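Local coordinates for protein CysE, serine acetyltransferase (Brucella abortus, PDB 4HZD) that probably catalyses transfer of an acetyl group from acetyl-coenzyme A to L-serine, giving O-acetylserine for cysteine biosynthesis, at residues L41-L46 against V55-A60; D17-S22 against S106-P111; H119-H124 against S162-D167; T79-E82 against E86-H89; D110-L113 against G117-A120. All coordinates share one frame; numbering follows the deposited sequence.

How the contacts relate
The five contacts illustrate how a helical domain is built up and then joined to a left-handed beta-helix. Contacts 1, 2, 4 and 5 are internal to the N-terminal helical domain, and contact 3 ties that domain to the beta-helix. Contact 5 touches contacts 1 and 3: its centre is about 8 Å from that of contact 3 and about 11 Å from that of contact 1, and Arg58 NE bonds to Leu113 O. Contacts 2 and 5 share Asp110 and Pro111, while Gln122 of 119-124 accepts from the Trp87 indole of contact 4. Coenzyme A binds on the beta-helix; the Leu166 side chain of contact 3 is about 12 Å from it.

Contact 1. Residues L41-L46 against V55-A60; sequences LYATIL and VMHRIA
His57 presents one face of its imidazole to the backbone oxygen of Ala43, which sits over the ring centre, 3.5 Å above its plane. The distance from Ala43 O to His57 NE2 is also 3.5 Å, but the angle is poor for a hydrogen bond; the carbonyl rests on the ring, and its bonds go to Gln48 and to Gln75 of a second subunit. Thr44 meets the same ring obliquely, its CB 3.5 Å from His57 CD2 and its methyl CG2 close behind, the two side chains crossing at about a right angle. With CG anti to the backbone N (chi1 174°), the imidazole reaches out from its helix to meet both residues. Arg58 contributes with its aliphatic part: its CD lies 4.1 Å from Thr44 OG1, a hydroxyl buried here with no polar partner in the model. A bend at chi2 (79°) places CD there; beyond it NE goes to Leu113 O and NH1 to a salt bridge with Asp67 of a fourth subunit. The axes of 41-46 and 55-60 approach to 8.9 Å at 136°, a splayed, roughly antiparallel packing of two consecutive helices in the all-helical N-terminal domain of serine acetyltransferases, here placed against neighbouring subunits of the hexamer.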
# COMPACT_ATOMS: atom_id res chain seq x y z
N LEU A 41 -2.98 2.90 18.41
CA LEU A 41 -2.59 3.56 19.62
C LEU A 41 -1.31 3.01 20.23
O LEU A 41 -0.57 3.76 20.85
CB LEU A 41 -3.73 3.53 20.62
CG LEU A 41 -4.98 4.30 20.19
CD1 LEU A 41 -6.16 3.86 21.04
CD2 LEU A 41 -4.73 5.80 20.35
N TYR A 42 -1.03 1.71 20.05
CA TYR A 42 0.26 1.17 20.53
C TYR A 42 1.41 1.59 19.65
O TYR A 42 2.47 1.97 20.15
CB TYR A 42 0.21 -0.37 20.67
CG TYR A 42 -0.25 -0.77 22.07
CD1 TYR A 42 -1.56 -0.52 22.47
CD2 TYR A 42 0.62 -1.33 23.00
CE1 TYR A 42 -2.01 -0.82 23.73
CE2 TYR A 42 0.17 -1.66 24.29
CZ TYR A 42 -1.14 -1.41 24.63
OH TYR A 42 -1.66 -1.69 25.85
N ALA A 43 1.21 1.53 18.33
CA ALA A 43 2.30 1.84 17.39
C ALA A 43 2.59 3.33 17.42
O ALA A 43 3.75 3.76 17.18
CB ALA A 43 1.94 1.41 15.99
N THR A 44 1.57 4.14 17.70
CA THR A 44 1.84 5.58 17.70
C THR A 44 2.18 6.20 19.06
O THR A 44 2.92 7.16 19.08
CB THR A 44 0.95 6.48 16.76
OG1 THR A 44 0.52 7.71 17.39
CG2 THR A 44 -0.06 5.76 15.91
N ILE A 45 1.64 5.66 20.15
CA ILE A 45 1.92 6.21 21.48
C ILE A 45 2.61 5.16 22.38
O ILE A 45 3.71 5.39 22.86
CB ILE A 45 0.61 6.60 22.21
CG1 ILE A 45 -0.22 7.64 21.41
CG2 ILE A 45 0.87 6.99 23.66
CD1 ILE A 45 0.38 9.02 21.32
N LEU A 46 1.92 4.05 22.64
CA LEU A 46 2.29 3.21 23.79
C LEU A 46 3.64 2.48 23.63
O LEU A 46 4.35 2.32 24.60
CB LEU A 46 1.14 2.29 24.21
CG LEU A 46 0.00 3.11 24.84
CD1 LEU A 46 -1.31 2.37 24.84
CD2 LEU A 46 0.36 3.57 26.25
N VAL A 55 5.05 11.85 18.19
CA VAL A 55 4.68 12.99 17.30
C VAL A 55 5.34 12.77 15.95
O VAL A 55 4.66 12.80 14.90
CB VAL A 55 5.06 14.40 17.91
CG1 VAL A 55 4.93 15.57 16.92
CG2 VAL A 55 4.21 14.72 19.14
N MET A 56 6.64 12.49 15.96
CA MET A 56 7.36 12.18 14.69
C MET A 56 6.74 11.01 13.95
O MET A 56 6.56 11.08 12.72
CB MET A 56 8.85 11.91 14.92
CG MET A 56 9.55 13.13 15.49
SD MET A 56 11.32 12.98 15.77
CE MET A 56 11.43 11.35 16.50
N HIS A 57 6.42 9.94 14.69
CA HIS A 57 5.78 8.78 14.10
C HIS A 57 4.40 9.09 13.52
O HIS A 57 4.13 8.76 12.37
CB HIS A 57 5.68 7.64 15.09
CG HIS A 57 4.90 6.46 14.57
ND1 HIS A 57 5.50 5.36 14.07
CD2 HIS A 57 3.55 6.22 14.49
CE1 HIS A 57 4.57 4.46 13.71
NE2 HIS A 57 3.38 4.99 13.95
N ARG A 58 3.52 9.70 14.31
CA ARG A 58 2.21 10.12 13.79
C ARG A 58 2.32 10.92 12.50
O ARG A 58 1.65 10.61 11.48
CB ARG A 58 1.44 10.94 14.83
CG ARG A 58 0.06 11.37 14.34
CD ARG A 58 -0.91 10.19 14.48
NE ARG A 58 -2.10 10.28 13.65
CZ ARG A 58 -2.29 9.59 12.52
NH1 ARG A 58 -1.32 8.84 12.04
NH2 ARG A 58 -3.44 9.69 11.85
N ILE A 59 3.19 11.93 12.52
CA ILE A 59 3.28 12.83 11.40
C ILE A 59 3.88 12.13 10.19
O ILE A 59 3.38 12.28 9.07
CB ILE A 59 4.04 14.12 11.72
CG1 ILE A 59 3.29 14.93 12.80
CG2 ILE A 59 4.11 14.97 10.47
CD1 ILE A 59 4.06 16.13 13.27
N ALA A 60 4.94 11.34 10.42
CA ALA A 60 5.54 10.55 9.37
C ALA A 60 4.52 9.64 8.66
O ALA A 60 4.53 9.58 7.43
CB ALA A 60 6.78 9.78 9.86

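Contact 2. Residues D17-S22 against S106-P111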
# COMPACT_ATOMS: atom_id res chain seq x y z
N ASP A 17 7.11 15.66 33.23
CA ASP A 17 6.54 15.64 31.89
C ASP A 17 5.06 15.27 31.95
O ASP A 17 4.68 14.24 31.38
CB ASP A 17 7.30 14.62 31.01
CG ASP A 17 7.16 14.88 29.51
OD1 ASP A 17 6.39 15.75 29.08
OD2 ASP A 17 7.84 14.19 28.74
N PRO A 18 4.22 16.09 32.61
CA PRO A 18 2.82 15.67 32.74
C PRO A 18 2.10 15.52 31.40
O PRO A 18 1.11 14.77 31.34
CB PRO A 18 2.17 16.80 33.58
CG PRO A 18 3.08 17.97 33.39
CD PRO A 18 4.46 17.36 33.33
N ILE A 19 2.57 16.20 30.35
CA ILE A 19 1.91 16.11 29.04
C ILE A 19 2.07 14.70 28.49
O ILE A 19 1.08 14.07 28.14
CB ILE A 19 2.38 17.20 28.02
CG1 ILE A 19 1.92 18.62 28.44
CG2 ILE A 19 1.83 16.90 26.61
CD1 ILE A 19 2.67 19.78 27.74
N TRP A 20 3.30 14.18 28.46
CA TRP A 20 3.56 12.78 28.00
C TRP A 20 2.87 11.74 28.84
O TRP A 20 2.33 10.74 28.31
CB TRP A 20 5.05 12.53 28.00
CG TRP A 20 5.53 11.16 27.55
CD1 TRP A 20 6.52 10.39 28.14
CD2 TRP A 20 5.08 10.37 26.37
NE1 TRP A 20 6.74 9.23 27.44
CE2 TRP A 20 5.90 9.15 26.36
CE3 TRP A 20 4.12 10.55 25.37
CZ2 TRP A 20 5.76 8.17 25.38
CZ3 TRP A 20 3.99 9.57 24.38
CH2 TRP A 20 4.77 8.39 24.41
N HIS A 21 2.91 11.91 30.16
CA HIS A 21 2.28 10.91 31.02
C HIS A 21 0.80 10.88 30.85
O HIS A 21 0.21 9.79 30.82
CB HIS A 21 2.68 11.08 32.50
CG HIS A 21 4.15 10.91 32.75
ND1 HIS A 21 4.90 11.85 33.36
CD2 HIS A 21 5.03 9.87 32.40
CE1 HIS A 21 6.19 11.43 33.42
NE2 HIS A 21 6.27 10.23 32.82
N SER A 22 0.15 12.04 30.75
CA SER A 22 -1.30 12.03 30.49
C SER A 22 -1.62 11.38 29.15
O SER A 22 -2.60 10.65 29.03
CB SER A 22 -1.93 13.42 30.50
OG SER A 22 -1.44 14.14 31.59
N SER A 106 -10.76 17.68 24.99
CA SER A 106 -10.35 17.67 26.41
C SER A 106 -9.00 17.03 26.73
O SER A 106 -8.64 16.91 27.90
CB SER A 106 -11.43 17.00 27.27
OG SER A 106 -12.64 17.72 27.17
N ARG A 107 -8.22 16.63 25.71
CA ARG A 107 -7.04 15.81 26.02
C ARG A 107 -5.76 16.28 25.31
O ARG A 107 -5.80 16.70 24.16
CB ARG A 107 -7.34 14.32 25.73
CG ARG A 107 -8.64 13.79 26.38
CD ARG A 107 -8.99 12.39 25.89
NE ARG A 107 -9.04 12.36 24.42
CZ ARG A 107 -9.09 11.26 23.70
NH1 ARG A 107 -9.12 10.07 24.30
NH2 ARG A 107 -9.10 11.35 22.36
N PHE A 108 -4.62 16.23 26.02
CA PHE A 108 -3.31 16.45 25.41
C PHE A 108 -3.09 15.54 24.19
O PHE A 108 -2.38 15.90 23.22
CB PHE A 108 -2.21 16.21 26.43
CG PHE A 108 -2.19 17.20 27.55
CD1 PHE A 108 -2.11 18.56 27.28
CD2 PHE A 108 -2.22 16.77 28.86
CE1 PHE A 108 -2.10 19.49 28.29
CE2 PHE A 108 -2.21 17.71 29.89
CZ PHE A 108 -2.14 19.08 29.60
N MET A 109 -3.72 14.37 24.22
CA MET A 109 -3.57 13.37 23.13
C MET A 109 -4.28 13.81 21.83
O MET A 109 -3.89 13.37 20.73
CB MET A 109 -4.14 12.03 23.59
CG MET A 109 -3.87 10.88 22.63
SD MET A 109 -4.24 9.31 23.41
CE MET A 109 -5.98 9.05 23.19
N ASP A 110 -5.30 14.68 21.95
CA ASP A 110 -6.11 15.08 20.79
C ASP A 110 -5.27 15.74 19.68
O ASP A 110 -5.36 15.30 18.54
CB ASP A 110 -7.37 15.91 21.18
CG ASP A 110 -8.34 15.14 22.08
OD1 ASP A 110 -8.42 13.90 21.98
OD2 ASP A 110 -9.01 15.75 22.92
N PRO A 111 -4.47 16.78 19.99
CA PRO A 111 -3.61 17.28 18.88
C PRO A 111 -2.57 16.26 18.34
O PRO A 111 -2.33 16.20 17.11
CB PRO A 111 -2.86 18.48 19.51
CG PRO A 111 -3.06 18.34 21.02
CD PRO A 111 -4.40 17.66 21.17
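Ile19 and Phe108 meet through a CH-pi contact: Ile19 CG1 stands over the centre of the phenyl ring, 4.1 Å from its centroid and only 10° off the normal. The other branch, CG2, lies over the root of the ring, 4.1 Å from Phe108 CB. With chi1 at -68°, CG1 is beside the backbone N and CG2 beside the carbonyl carbon, which spreads the two branches along the aromatic side chain. Van der Waals packing at the rim comes from Ser22, whose CB is in the ring plane, 3.7 Å from Phe108 CD2. Polar interactions stay within each segment. Ser22 OG turns back to Pro18 O at 2.6 Å; that carbonyl also receives Ser22 N, the two donors arriving from opposite faces of its plane, so the hydroxyl beside the phenyl edge is already satisfied. Among charged groups, Arg107 grips Asp110 side-on, NE and NH2 both directed at OD1, with NH2 to OD1 at 2.7 Å, while its NH1 forms a salt bridge to Asp137 of a fourth subunit. Phe108, close to the start of the short helix that runs to residue 113, is wedged between the first turn of helix 18-33 and the later part of helix 87-101, where Ile95, Gln96 and Tyr99 pack against it.

Contact 3. Residues H119-H124 against S162-D167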
# COMPACT_ATOMS: atom_id res chain seq x y z
N HIS A 119 -0.22 18.89 13.33
CA HIS A 119 0.67 18.11 12.46
C HIS A 119 1.33 19.01 11.44
O HIS A 119 2.54 18.89 11.17
CB HIS A 119 -0.09 16.99 11.75
CG HIS A 119 -0.77 16.02 12.69
ND1 HIS A 119 -1.95 15.47 12.42
CD2 HIS A 119 -0.41 15.58 13.95
CE1 HIS A 119 -2.32 14.68 13.45
NE2 HIS A 119 -1.37 14.75 14.38
N ALA A 120 0.57 19.95 10.86
CA ALA A 120 1.19 20.89 9.91
C ALA A 120 2.28 21.76 10.54
O ALA A 120 3.26 22.10 9.89
CB ALA A 120 0.16 21.77 9.25
N ILE A 121 2.07 22.20 11.76
CA ILE A 121 3.05 23.11 12.35
C ILE A 121 4.42 22.43 12.45
O ILE A 121 5.46 23.01 12.07
CB ILE A 121 2.61 23.60 13.74
CG1 ILE A 121 1.50 24.64 13.62
CG2 ILE A 121 3.76 24.29 14.46
CD1 ILE A 121 0.73 24.76 14.93
N GLN A 122 4.43 21.21 12.97
CA GLN A 122 5.69 20.46 13.16
C GLN A 122 6.29 20.06 11.81
O GLN A 122 7.51 20.06 11.64
CB GLN A 122 5.50 19.26 14.09
CG GLN A 122 4.63 19.52 15.31
CD GLN A 122 4.98 20.82 16.05
OE1 GLN A 122 6.14 21.27 16.04
NE2 GLN A 122 4.01 21.39 16.73
N THR A 123 5.43 19.77 10.84
CA THR A 123 5.90 19.49 9.48
C THR A 123 6.60 20.71 8.94
O THR A 123 7.69 20.59 8.40
CB THR A 123 4.77 19.04 8.51
OG1 THR A 123 4.14 17.88 9.03
CG2 THR A 123 5.36 18.69 7.14
N HIS A 124 6.04 21.92 9.16
CA HIS A 124 6.76 23.12 8.77
C HIS A 124 8.10 23.28 9.46
O HIS A 124 9.09 23.65 8.82
CB HIS A 124 5.99 24.40 9.02
CG HIS A 124 6.84 25.62 8.75
ND1 HIS A 124 7.26 25.95 7.50
CD2 HIS A 124 7.46 26.52 9.63
CE1 HIS A 124 8.03 27.05 7.57
NE2 HIS A 124 8.17 27.39 8.87
N SER A 162 6.52 29.60 18.73
CA SER A 162 5.98 28.50 19.51
C SER A 162 4.64 28.87 20.13
O SER A 162 4.19 30.04 20.05
CB SER A 162 6.96 28.11 20.60
OG SER A 162 7.06 29.17 21.50
N GLY A 163 3.99 27.88 20.77
CA GLY A 163 2.62 28.06 21.24
C GLY A 163 1.69 28.53 20.12
O GLY A 163 0.81 29.38 20.31
N LEU A 164 1.91 28.00 18.93
CA LEU A 164 1.02 28.31 17.80
C LEU A 164 -0.17 27.36 17.78
O LEU A 164 0.01 26.15 17.87
CB LEU A 164 1.79 28.24 16.50
CG LEU A 164 1.05 28.52 15.18
CD1 LEU A 164 0.45 29.93 15.15
CD2 LEU A 164 2.05 28.33 14.04
N PHE A 165 -1.36 27.92 17.70
CA PHE A 165 -2.59 27.16 17.54
C PHE A 165 -3.19 27.38 16.14
O PHE A 165 -3.59 28.51 15.79
CB PHE A 165 -3.54 27.53 18.67
CG PHE A 165 -4.88 26.86 18.60
CD1 PHE A 165 -5.00 25.52 18.23
CD2 PHE A 165 -6.02 27.55 18.98
CE1 PHE A 165 -6.24 24.90 18.20
CE2 PHE A 165 -7.28 26.95 18.94
CZ PHE A 165 -7.39 25.63 18.55
N LEU A 166 -3.21 26.30 15.35
CA LEU A 166 -3.73 26.30 13.98
C LEU A 166 -5.05 25.55 13.98
O LEU A 166 -5.09 24.30 13.86
CB LEU A 166 -2.73 25.60 13.05
CG LEU A 166 -2.22 26.33 11.83
CD1 LEU A 166 -1.63 27.70 12.20
CD2 LEU A 166 -1.18 25.47 11.07
N ASP A 167 -6.13 26.28 14.19
CA ASP A 167 -7.38 25.66 14.56
C ASP A 167 -8.11 25.32 13.28
O ASP A 167 -8.35 26.20 12.46
CB ASP A 167 -8.21 26.65 15.43
CG ASP A 167 -9.55 26.04 15.95
OD1 ASP A 167 -9.74 24.81 15.92
OD2 ASP A 167 -10.41 26.83 16.40
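Where the N-terminal helical domain meets the first coil of the left-handed beta-helix, helix 116-132 is packed against strand 165-166 and the residues leading into it. The joint is apolar, and Ile121 carries it by projecting between two leucines. Its CG1 is 3.8 Å from Leu164 CD2 and equally far from Leu166 CD2, so a single methylene touches a methyl of each. The CD1 methyl at its end goes further, to 3.3 Å from the backbone oxygen of Leu164, a close packing contact against the backbone just before the strand. Chi1 of -74° sets CG1 anti to the carbonyl carbon, and an extended chi2 (160°) then carries CD1 outward to the beta-helix. Ala120, one position back on the helix, completes the apolar patch with its CB 4.3 Å from Leu166 CD2. Into the strand the residues alternate: Leu164, just before it, and Leu166 within it have CB directed at the helix, and Phe165 between them has CB directed away, packing on Val98 and Arg101 of helix 87-101. Leu164 and Leu166 also pack on Ile186, in the adjacent strand 185-186, and Phe165 makes backbone hydrogen bonds to Val184 and Ile186. The arrangement is an end contact of a left-handed parallel beta-helix, the hexapeptide-repeat fold, with the outermost strand of one sheet packed against a helix of the N-terminal domain.

Contact 4. Residues T79-E82 against E86-H89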
# COMPACT_ATOMS: atom_id res chain seq x y z
N THR A 79 16.68 13.35 12.80
CA THR A 79 17.84 14.20 12.51
C THR A 79 17.57 15.68 12.95
O THR A 79 18.42 16.31 13.60
CB THR A 79 18.24 14.14 11.00
OG1 THR A 79 18.70 12.81 10.70
CG2 THR A 79 19.39 15.04 10.72
N MET A 80 16.37 16.19 12.61
CA MET A 80 15.94 17.53 13.04
C MET A 80 15.95 17.67 14.59
O MET A 80 16.53 18.60 15.11
CB MET A 80 14.59 17.89 12.42
CG MET A 80 14.19 19.34 12.62
SD MET A 80 13.23 19.49 14.13
CE MET A 80 11.62 19.18 13.40
N LEU A 81 15.36 16.72 15.30
CA LEU A 81 15.35 16.79 16.77
C LEU A 81 16.76 16.78 17.37
O LEU A 81 17.08 17.55 18.27
CB LEU A 81 14.54 15.62 17.34
CG LEU A 81 14.57 15.40 18.85
CD1 LEU A 81 14.06 16.63 19.58
CD2 LEU A 81 13.82 14.11 19.23
N GLU A 82 17.62 15.91 16.84
CA GLU A 82 19.01 15.84 17.28
C GLU A 82 19.73 17.16 17.08
O GLU A 82 20.45 17.59 17.97
CB GLU A 82 19.72 14.69 16.57
CG GLU A 82 21.10 14.33 17.11
CD GLU A 82 21.78 13.28 16.25
OE1 GLU A 82 21.29 13.00 15.12
OE2 GLU A 82 22.81 12.71 16.70
N GLU A 86 15.58 22.15 21.19
CA GLU A 86 14.48 23.00 21.65
C GLU A 86 13.12 22.51 21.11
O GLU A 86 12.07 22.89 21.64
CB GLU A 86 14.71 24.46 21.22
CG GLU A 86 14.72 24.64 19.71
CD GLU A 86 16.14 24.57 19.15
OE1 GLU A 86 17.00 23.76 19.64
OE2 GLU A 86 16.41 25.34 18.20
N TRP A 87 13.12 21.67 20.08
CA TRP A 87 11.85 21.17 19.54
C TRP A 87 11.02 20.42 20.57
O TRP A 87 9.81 20.49 20.56
CB TRP A 87 12.06 20.38 18.24
CG TRP A 87 10.76 19.96 17.63
CD1 TRP A 87 9.73 20.78 17.20
CD2 TRP A 87 10.30 18.60 17.41
NE1 TRP A 87 8.69 20.04 16.72
CE2 TRP A 87 8.98 18.71 16.81
CE3 TRP A 87 10.85 17.33 17.63
CZ2 TRP A 87 8.22 17.59 16.49
CZ3 TRP A 87 10.09 16.20 17.29
CH2 TRP A 87 8.81 16.33 16.72
N SER A 88 11.68 19.72 21.49
CA SER A 88 11.01 19.09 22.64
C SER A 88 10.13 20.03 23.45
O SER A 88 9.01 19.68 23.79
CB SER A 88 12.05 18.45 23.58
OG SER A 88 12.63 17.32 22.98
N HIS A 89 10.63 21.22 23.77
CA HIS A 89 9.81 22.22 24.45
C HIS A 89 8.77 22.88 23.52
O HIS A 89 7.60 23.08 23.93
CB HIS A 89 10.71 23.28 25.08
CG HIS A 89 9.99 24.55 25.47
ND1 HIS A 89 9.24 24.64 26.58
CD2 HIS A 89 9.92 25.80 24.84
CE1 HIS A 89 8.72 25.89 26.66
NE2 HIS A 89 9.14 26.59 25.60
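The Trp87 indole receives Met80 on one face and Leu81 at an edge. Met80 CE lies over the five-membered ring, 4.2 Å from its centroid and 8° off the normal, a CH-pi contact. The sulfur is farther out and oblique, SD being 4.7 Å from that same centroid, so the thioether makes a Met-aromatic contact in which the S-CH3 bond lies across the face, with the methyl above the ring centre and the sulfur displaced from it. At the rim, Leu81 CD1 approaches in the indole plane, 3.8 Å from Trp87 CE3, and the two side chains cross at about a right angle. The pair belongs to two consecutive helices joined by a short turn, and adjacent residues of the first helix meet the face and edge of an aromatic near the start of the second. CG of Trp87 is anti to the backbone N (chi1 -175°), which projects the indole across the turn to Met80. Its NE1 donates to Gln122 OE1 on helix 116-132, which helps fix the rotation of the ring, and Phe77 meets it from within the first helix. Leu81 CD1 also lies 3.8 Å from Ser88 OG, a hydroxyl hydrogen-bonded to Glu52 of helix 51-63. Met80 packs further on Leu126 and Trp129 of helix 116-132.

Contact 5. Residues D110-L113 against G117-A120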
# COMPACT_ATOMS: atom_id res chain seq x y z
N ASP A 110 -5.30 14.68 21.95
CA ASP A 110 -6.11 15.08 20.79
C ASP A 110 -5.27 15.74 19.68
O ASP A 110 -5.36 15.30 18.54
CB ASP A 110 -7.37 15.91 21.18
CG ASP A 110 -8.34 15.14 22.08
OD1 ASP A 110 -8.42 13.90 21.98
OD2 ASP A 110 -9.01 15.75 22.92
N PRO A 111 -4.47 16.78 19.99
CA PRO A 111 -3.61 17.28 18.88
C PRO A 111 -2.57 16.26 18.34
O PRO A 111 -2.33 16.20 17.11
CB PRO A 111 -2.86 18.48 19.51
CG PRO A 111 -3.06 18.34 21.02
CD PRO A 111 -4.40 17.66 21.17
N VAL A 112 -1.96 15.50 19.24
CA VAL A 112 -0.94 14.54 18.85
C VAL A 112 -1.50 13.56 17.83
O VAL A 112 -0.88 13.31 16.77
CB VAL A 112 -0.38 13.81 20.07
CG1 VAL A 112 0.56 12.69 19.63
CG2 VAL A 112 0.33 14.81 20.98
N LEU A 113 -2.71 13.06 18.06
CA LEU A 113 -3.21 12.04 17.12
C LEU A 113 -4.02 12.57 15.96
O LEU A 113 -3.99 11.99 14.89
CB LEU A 113 -4.07 11.01 17.85
CG LEU A 113 -3.36 10.20 18.92
CD1 LEU A 113 -4.47 9.40 19.60
CD2 LEU A 113 -2.30 9.30 18.29
N GLY A 117 -3.85 20.75 12.06
CA GLY A 117 -3.13 22.01 12.30
C GLY A 117 -1.84 21.78 13.09
O GLY A 117 -0.77 22.28 12.71
N PHE A 118 -1.93 21.00 14.16
CA PHE A 118 -0.75 20.68 14.96
C PHE A 118 0.26 19.86 14.11
O PHE A 118 1.47 20.13 14.14
CB PHE A 118 -1.15 19.90 16.23
CG PHE A 118 0.02 19.37 16.99
CD1 PHE A 118 0.73 20.20 17.85
CD2 PHE A 118 0.40 18.01 16.88
CE1 PHE A 118 1.82 19.71 18.56
CE2 PHE A 118 1.49 17.52 17.59
CZ PHE A 118 2.22 18.37 18.42
N HIS A 119 -0.22 18.89 13.33
CA HIS A 119 0.67 18.11 12.46
C HIS A 119 1.33 19.01 11.44
O HIS A 119 2.54 18.89 11.17
CB HIS A 119 -0.09 16.99 11.75
CG HIS A 119 -0.77 16.02 12.69
ND1 HIS A 119 -1.95 15.47 12.42
CD2 HIS A 119 -0.41 15.58 13.95
CE1 HIS A 119 -2.32 14.68 13.45
NE2 HIS A 119 -1.37 14.75 14.38
N ALA A 120 0.57 19.95 10.86
CA ALA A 120 1.19 20.89 9.91
C ALA A 120 2.28 21.76 10.54
O ALA A 120 3.26 22.10 9.89
CB ALA A 120 0.16 21.77 9.25
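Phe118, His119 and Pro111 bury the most surface where the short helix 109-113 leads into helix 116-132, a tight turn between two consecutive helices within the N-terminal helical domain. Pro111 and Phe118 meet side to side, with Pro111 CB 3.9 Å from Phe118 CG. The phenyl ring also runs past the proline backbone: Phe118 CD2 is 3.3 Å from Pro111 O, an oblique approach to the ring. Further along it, CE2 reaches Val112 CA at 4.0 Å. A chi1 of 172°, with CG anti to the backbone N, aims the ring back at the preceding helix, and Val55, Asp94 and Ile95 from helices 51-63 and 87-101 pack against it as well.

His119 supplies the polar part of the contact. Its side chain turns to the C-terminal end of 109-113, where successive carbonyl oxygens gather near the ring. NE2 donates to Val112 O at 2.8 Å, and the bond is nearly straight at nitrogen (165°). Val112 O lies in the imidazole plane, while the histidine approaches from above the carbonyl plane, 58° out of it. Pro111 O is also near NE2 but badly angled for a bond. On the other ring nitrogen, ND1 is hydrogen-bonded to Arg62 NH1, so the imidazole is held at both nitrogens and its rotation is fixed; with an arginine donating to ND1, the proton is probably kept on NE2. Between the two nitrogens, at the ring edge, His119 CE1 lies 3.5 Å from Leu113 O, the oxygen that accepts from Arg58 NE.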